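MEM-A1 (Soil metagenome, PDB 6E0S) probably hydrolyses the amide bond of beta-lactam antibiotics with the help of zinc, as a soil-derived metallo-beta-lactamase of subclass B3. Local coordinates at residues Gly44-Leu49 and Ala236-Gly241; Leu88-His93 and Tyr191-Asn196. All coordinates share one frame; numbering follows the deposited sequence.

In the fold
From the N terminus the chain first meets 44-49, which leads into strand 48-50 of the seven-stranded sheet. It then runs through that sheet to 88-93, the loop after strand 84-88 that carries H91 and H93. Nearly a hundred residues later 191-196, leaving strand 185-192 of the five-stranded sheet, comes back to this loop and closes contact 2. Helix 214-226 and strand 232-235 follow before 236-241 returns to 44-49 in contact 1, so contact 2 is nested inside the larger loop. Both contacts tie one sheet to the other, their centres about 10 Å apart, and they touch where A236 N lies 2.9 Å from A192 O, a probable hydrogen bond.

Contact 1: residues Gly44-Leu49 and Ala236-Gly241; sequences GLSAVL and AHPDAG
The backbones of S46 and A236 meet through one nearly straight hydrogen bond, S46 N to A236 O (2.9 Å, 167° at the hydrogen), where both segments are loop. The S46 side chain points at the partner segment: its OG sits over one face of the P238 ring, 3.3 Å from CD, while its polar partner is the carbonyl of S235. With CG beside its backbone N (chi1 -74°), the H237 side chain lies alongside that of L45, both running the same way, and L45 CD2 packs 3.7 Å from H237 CE1. H237 ND1 also reaches G44 O, but at 3.3 Å and a bent angle this bond is weak. Water 1 does more: it donates to G44 O and to D239 OD1 (2.6 Å) and bonds H237 ND1 at 2.7 Å, joining three residues. The H237 side chain's nearest atom is about 3 Å from a second zinc ion, not the one held by H91 and H93, so the contact borders this metallo-beta-lactamase's metal centre. W24 and H96 set their rings edge-to-face with H237, L45 packs on helix 94-97 and on S66 of helix 66-76, and S46 and P238 lie against Y39 of strand 37-39.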
loop_
_atom_site.group_PDB
_atom_site.type_symbol
_atom_site.label_atom_id
_atom_site.label_comp_id
_atom_site.label_asym_id
_atom_site.label_seq_id
_atom_site.Cartn_x
_atom_site.Cartn_y
_atom_site.Cartn_z
ATOM N N GLY A 44 3.725 12.286 -1.002
ATOM C CA GLY A 44 2.315 11.968 -0.792
ATOM C C GLY A 44 1.898 10.555 -1.146
ATOM O O GLY A 44 0.703 10.203 -1.069
ATOM N N LEU A 45 2.860 9.728 -1.536
ATOM C CA LEU A 45 2.568 8.359 -1.969
ATOM C C LEU A 45 3.660 7.455 -1.443
ATOM O O LEU A 45 4.834 7.656 -1.762
ATOM C CB LEU A 45 2.487 8.248 -3.495
ATOM C CG LEU A 45 1.459 9.167 -4.166
ATOM C CD1 LEU A 45 1.692 9.229 -5.697
ATOM C CD2 LEU A 45 0.049 8.712 -3.854
ATOM N N SER A 46 3.282 6.439 -0.680
ATOM C CA SER A 46 4.280 5.597 -0.042
ATOM C C SER A 46 4.888 4.593 -1.013
ATOM O O SER A 46 4.251 4.150 -1.968
ATOM C CB SER A 46 3.678 4.824 1.141
ATOM O OG SER A 46 3.301 5.732 2.145
ATOM N N ALA A 47 6.122 4.205 -0.713
ATOM C CA ALA A 47 6.719 2.975 -1.202
ATOM C C ALA A 47 7.721 2.548 -0.150
ATOM O O ALA A 47 8.357 3.388 0.481
ATOM C CB ALA A 47 7.414 3.157 -2.563
ATOM N N VAL A 48 7.882 1.247 0.031
ATOM C CA VAL A 48 8.696 0.746 1.122
ATOM C C VAL A 48 9.598 -0.354 0.595
ATOM O O VAL A 48 9.124 -1.297 -0.052
ATOM C CB VAL A 48 7.815 0.239 2.282
ATOM C CG1 VAL A 48 8.643 -0.644 3.245
ATOM C CG2 VAL A 48 7.174 1.428 3.007
ATOM N N LEU A 49 10.898 -0.240 0.896
ATOM C CA LEU A 49 11.898 -1.228 0.517
ATOM C C LEU A 49 12.227 -2.105 1.724
ATOM O O LEU A 49 12.612 -1.592 2.777
ATOM C CB LEU A 49 13.179 -0.549 0.037
ATOM C CG LEU A 49 14.271 -1.540 -0.438
ATOM C CD1 LEU A 49 13.847 -2.156 -1.760
ATOM C CD2 LEU A 49 15.600 -0.748 -0.575
ATOM N N ALA A 236 -0.669 3.680 2.655
ATOM C CA ALA A 236 -0.401 3.961 1.243
ATOM C C ALA A 236 -0.321 5.454 0.953
ATOM O O ALA A 236 0.517 5.898 0.151
ATOM C CB ALA A 236 -1.478 3.313 0.373
ATOM N N HIS A 237 -1.220 6.248 1.554
ATOM C CA HIS A 237 -1.001 7.688 1.660
ATOM C C HIS A 237 -0.349 7.936 3.011
ATOM O O HIS A 237 -1.002 7.720 4.044
ATOM C CB HIS A 237 -2.315 8.464 1.535
ATOM C CG HIS A 237 -2.838 8.503 0.136
ATOM N ND1 HIS A 237 -2.455 9.468 -0.772
ATOM C CD2 HIS A 237 -3.663 7.663 -0.534
ATOM C CE1 HIS A 237 -3.062 9.251 -1.926
ATOM N NE2 HIS A 237 -3.785 8.152 -1.814
ATOM N N PRO A 238 0.925 8.324 3.062
ATOM C CA PRO A 238 1.639 8.309 4.358
ATOM C C PRO A 238 1.042 9.265 5.379
ATOM O O PRO A 238 0.984 8.956 6.574
ATOM C CB PRO A 238 3.079 8.697 3.971
ATOM C CG PRO A 238 2.961 9.400 2.605
ATOM C CD PRO A 238 1.802 8.685 1.929
ATOM N N ASP A 239 0.563 10.420 4.918
ATOM C CA ASP A 239 -0.067 11.389 5.790
ATOM C C ASP A 239 -1.291 10.804 6.479
ATOM O O ASP A 239 -1.605 11.199 7.599
ATOM C CB ASP A 239 -0.456 12.627 4.973
ATOM C CG ASP A 239 -1.053 12.266 3.597
ATOM O OD1 ASP A 239 -0.375 11.593 2.756
ATOM O OD2 ASP A 239 -2.224 12.661 3.356
ATOM N N ALA A 240 -1.973 9.829 5.849
ATOM C CA ALA A 240 -3.213 9.340 6.437
ATOM C C ALA A 240 -2.961 8.442 7.646
ATOM O O ALA A 240 -3.866 8.262 8.469
ATOM C CB ALA A 240 -4.062 8.602 5.390
ATOM N N GLY A 241 -1.762 7.905 7.789
ATOM C CA GLY A 241 -1.402 7.173 9.001
ATOM C C GLY A 241 -0.377 7.924 9.842
ATOM O O GLY A 241 0.378 7.314 10.616
HETATM O O HOH W 1 -1.457 11.674 0.339
#

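Contact 2: residues Leu88-His93 and Tyr191-Asn196. With ZN (zinc ion), chain B.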
loop_
_atom_site.group_PDB
_atom_site.type_symbol
_atom_site.label_atom_id
_atom_site.label_comp_id
_atom_site.label_asym_id
_atom_site.label_seq_id
_atom_site.Cartn_x
_atom_site.Cartn_y
_atom_site.Cartn_z
ATOM N N LEU A 88 5.310 -5.645 -4.522
ATOM C CA LEU A 88 3.968 -5.939 -4.012
ATOM C C LEU A 88 3.092 -4.715 -4.206
ATOM O O LEU A 88 3.572 -3.587 -4.125
ATOM C CB LEU A 88 3.995 -6.313 -2.525
ATOM C CG LEU A 88 5.122 -7.210 -2.037
ATOM C CD1 LEU A 88 5.011 -7.527 -0.511
ATOM C CD2 LEU A 88 5.243 -8.486 -2.898
ATOM N N ASN A 89 1.815 -4.921 -4.492
ATOM C CA ASN A 89 0.896 -3.799 -4.696
ATOM C C ASN A 89 -0.135 -3.748 -3.576
ATOM O O ASN A 89 -0.687 -4.784 -3.182
ATOM C CB ASN A 89 0.212 -3.929 -6.054
ATOM C CG ASN A 89 -0.785 -2.802 -6.344
ATOM O OD1 ASN A 89 -1.886 -3.066 -6.830
ATOM N ND2 ASN A 89 -0.386 -1.548 -6.100
ATOM N N SER A 90 -0.365 -2.550 -3.037
ATOM C CA SER A 90 -1.472 -2.309 -2.114
ATOM C C SER A 90 -2.790 -2.270 -2.895
ATOM O O SER A 90 -3.620 -3.174 -2.757
ATOM C CB SER A 90 -1.255 -1.006 -1.324
ATOM O OG SER A 90 -1.206 0.111 -2.193
ATOM N N HIS A 91 -2.999 -1.286 -3.775
ATOM C CA HIS A 91 -4.187 -1.388 -4.607
ATOM C C HIS A 91 -3.939 -0.838 -6.015
ATOM O O HIS A 91 -2.997 -0.076 -6.284
ATOM C CB HIS A 91 -5.419 -0.740 -3.936
ATOM C CG HIS A 91 -5.362 0.751 -3.865
ATOM N ND1 HIS A 91 -4.922 1.433 -2.750
ATOM C CD2 HIS A 91 -5.699 1.696 -4.777
ATOM C CE1 HIS A 91 -4.983 2.733 -2.981
ATOM N NE2 HIS A 91 -5.440 2.918 -4.209
ATOM N N GLU A 92 -4.815 -1.267 -6.911
ATOM C CA GLU A 92 -4.563 -1.296 -8.346
ATOM C C GLU A 92 -4.995 -0.006 -9.023
ATOM O O GLU A 92 -5.631 -0.015 -10.072
ATOM C CB GLU A 92 -5.258 -2.523 -8.946
ATOM C CG GLU A 92 -6.822 -2.617 -8.719
ATOM C CD GLU A 92 -7.251 -3.323 -7.407
ATOM O OE1 GLU A 92 -8.330 -3.973 -7.374
ATOM O OE2 GLU A 92 -6.523 -3.209 -6.396
ATOM N N HIS A 93 -4.676 1.133 -8.422
ATOM C CA HIS A 93 -5.003 2.432 -8.972
ATOM C C HIS A 93 -3.719 3.119 -9.425
ATOM O O HIS A 93 -2.627 2.884 -8.878
ATOM C CB HIS A 93 -5.732 3.317 -7.944
ATOM C CG HIS A 93 -7.185 2.993 -7.764
ATOM N ND1 HIS A 93 -7.970 3.596 -6.804
ATOM C CD2 HIS A 93 -7.987 2.107 -8.400
ATOM C CE1 HIS A 93 -9.201 3.118 -6.878
ATOM N NE2 HIS A 93 -9.237 2.214 -7.838
ATOM N N TYR A 191 1.979 -2.308 6.344
ATOM C CA TYR A 191 1.757 -1.445 5.167
ATOM C C TYR A 191 0.256 -1.475 4.914
ATOM O O TYR A 191 -0.276 -2.444 4.382
ATOM C CB TYR A 191 2.528 -1.912 3.938
ATOM C CG TYR A 191 2.496 -0.870 2.828
ATOM C CD1 TYR A 191 3.615 -0.072 2.587
ATOM C CD2 TYR A 191 1.360 -0.690 2.026
ATOM C CE1 TYR A 191 3.628 0.873 1.590
ATOM C CE2 TYR A 191 1.387 0.266 0.964
ATOM C CZ TYR A 191 2.526 1.038 0.793
ATOM O OH TYR A 191 2.597 2.002 -0.206
ATOM N N ALA A 192 -0.441 -0.426 5.321
ATOM C CA ALA A 192 -1.895 -0.444 5.277
ATOM C C ALA A 192 -2.378 0.138 3.954
ATOM O O ALA A 192 -1.955 1.229 3.559
ATOM C CB ALA A 192 -2.472 0.349 6.455
ATOM N N ASP A 193 -3.284 -0.581 3.291
ATOM C CA ASP A 193 -3.914 -0.058 2.094
ATOM C C ASP A 193 -4.907 1.026 2.485
ATOM O O ASP A 193 -5.274 1.173 3.651
ATOM C CB ASP A 193 -4.630 -1.167 1.322
ATOM C CG ASP A 193 -5.035 -0.728 -0.098
ATOM O OD1 ASP A 193 -5.884 -1.414 -0.695
ATOM O OD2 ASP A 193 -4.503 0.288 -0.600
ATOM N N SER A 194 -5.288 1.837 1.506
ATOM C CA SER A 194 -6.355 2.792 1.750
ATOM C C SER A 194 -7.620 2.059 2.162
ATOM O O SER A 194 -7.973 1.015 1.598
ATOM C CB SER A 194 -6.619 3.637 0.503
ATOM O OG SER A 194 -7.820 4.393 0.717
ATOM N N LEU A 195 -8.308 2.619 3.161
ATOM C CA LEU A 195 -9.599 2.114 3.616
ATOM C C LEU A 195 -10.716 3.115 3.343
ATOM O O LEU A 195 -11.791 3.012 3.925
ATOM C CB LEU A 195 -9.554 1.771 5.110
ATOM C CG LEU A 195 -8.586 0.687 5.566
ATOM C CD1 LEU A 195 -8.599 0.567 7.099
ATOM C CD2 LEU A 195 -8.957 -0.643 4.865
ATOM N N ASN A 196 -10.471 4.083 2.469
ATOM C CA ASN A 196 -11.393 5.187 2.263
ATOM C C ASN A 196 -12.504 4.811 1.285
ATOM O O ASN A 196 -12.248 4.376 0.155
ATOM C CB ASN A 196 -10.621 6.410 1.776
ATOM C CG ASN A 196 -9.927 7.133 2.915
ATOM O OD1 ASN A 196 -9.916 6.662 4.068
ATOM N ND2 ASN A 196 -9.349 8.293 2.604
HETATM ZN ZN ZN B . -7.100 4.354 -4.751
HETATM O O HOH W 2 -6.658 6.196 -5.265
#
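H91 and D193 make a buried histidine-carboxylate contact beside the zinc site, where the loop after strand 84-88 meets the end of strand 185-192. H91 ND1 donates to D193 OD2 over a very short 2.5 Å, with the oxygen at the ring edge close to its plane. The two side chains cross at about a right angle, and the carboxylate is turned 34° from the ring. By holding H91, D193 acts as a second-shell residue; the pairing probably strengthens the imidazole as a zinc ligand and fixes its rotation, with H91 NE2 2.3 Å from the metal. With CG between the backbone N and the carbonyl carbon (chi1 71°), the ring is placed with ND1 on the D193 side and NE2 toward the zinc. H93 binds the same ion through ND1 at 2.4 Å; H169 and water 2 complete the set. H91, H93 and D95 spell the HxHxD sequence characteristic of the metallo-beta-lactamase superfamily. D193 OD2 also takes a weak bond from S194 N. One residue before H91, S90 CB packs 3.7 Å from Y191 CE2, while S90 OG and Y191 OH both bond D60 OD2. N89 ND2 supports the loop by bonding H91 O (3.0 Å) from above the carbonyl plane, and S194 OG accepts from N196 N in an ST turn, while N196 O receives H169 ND1.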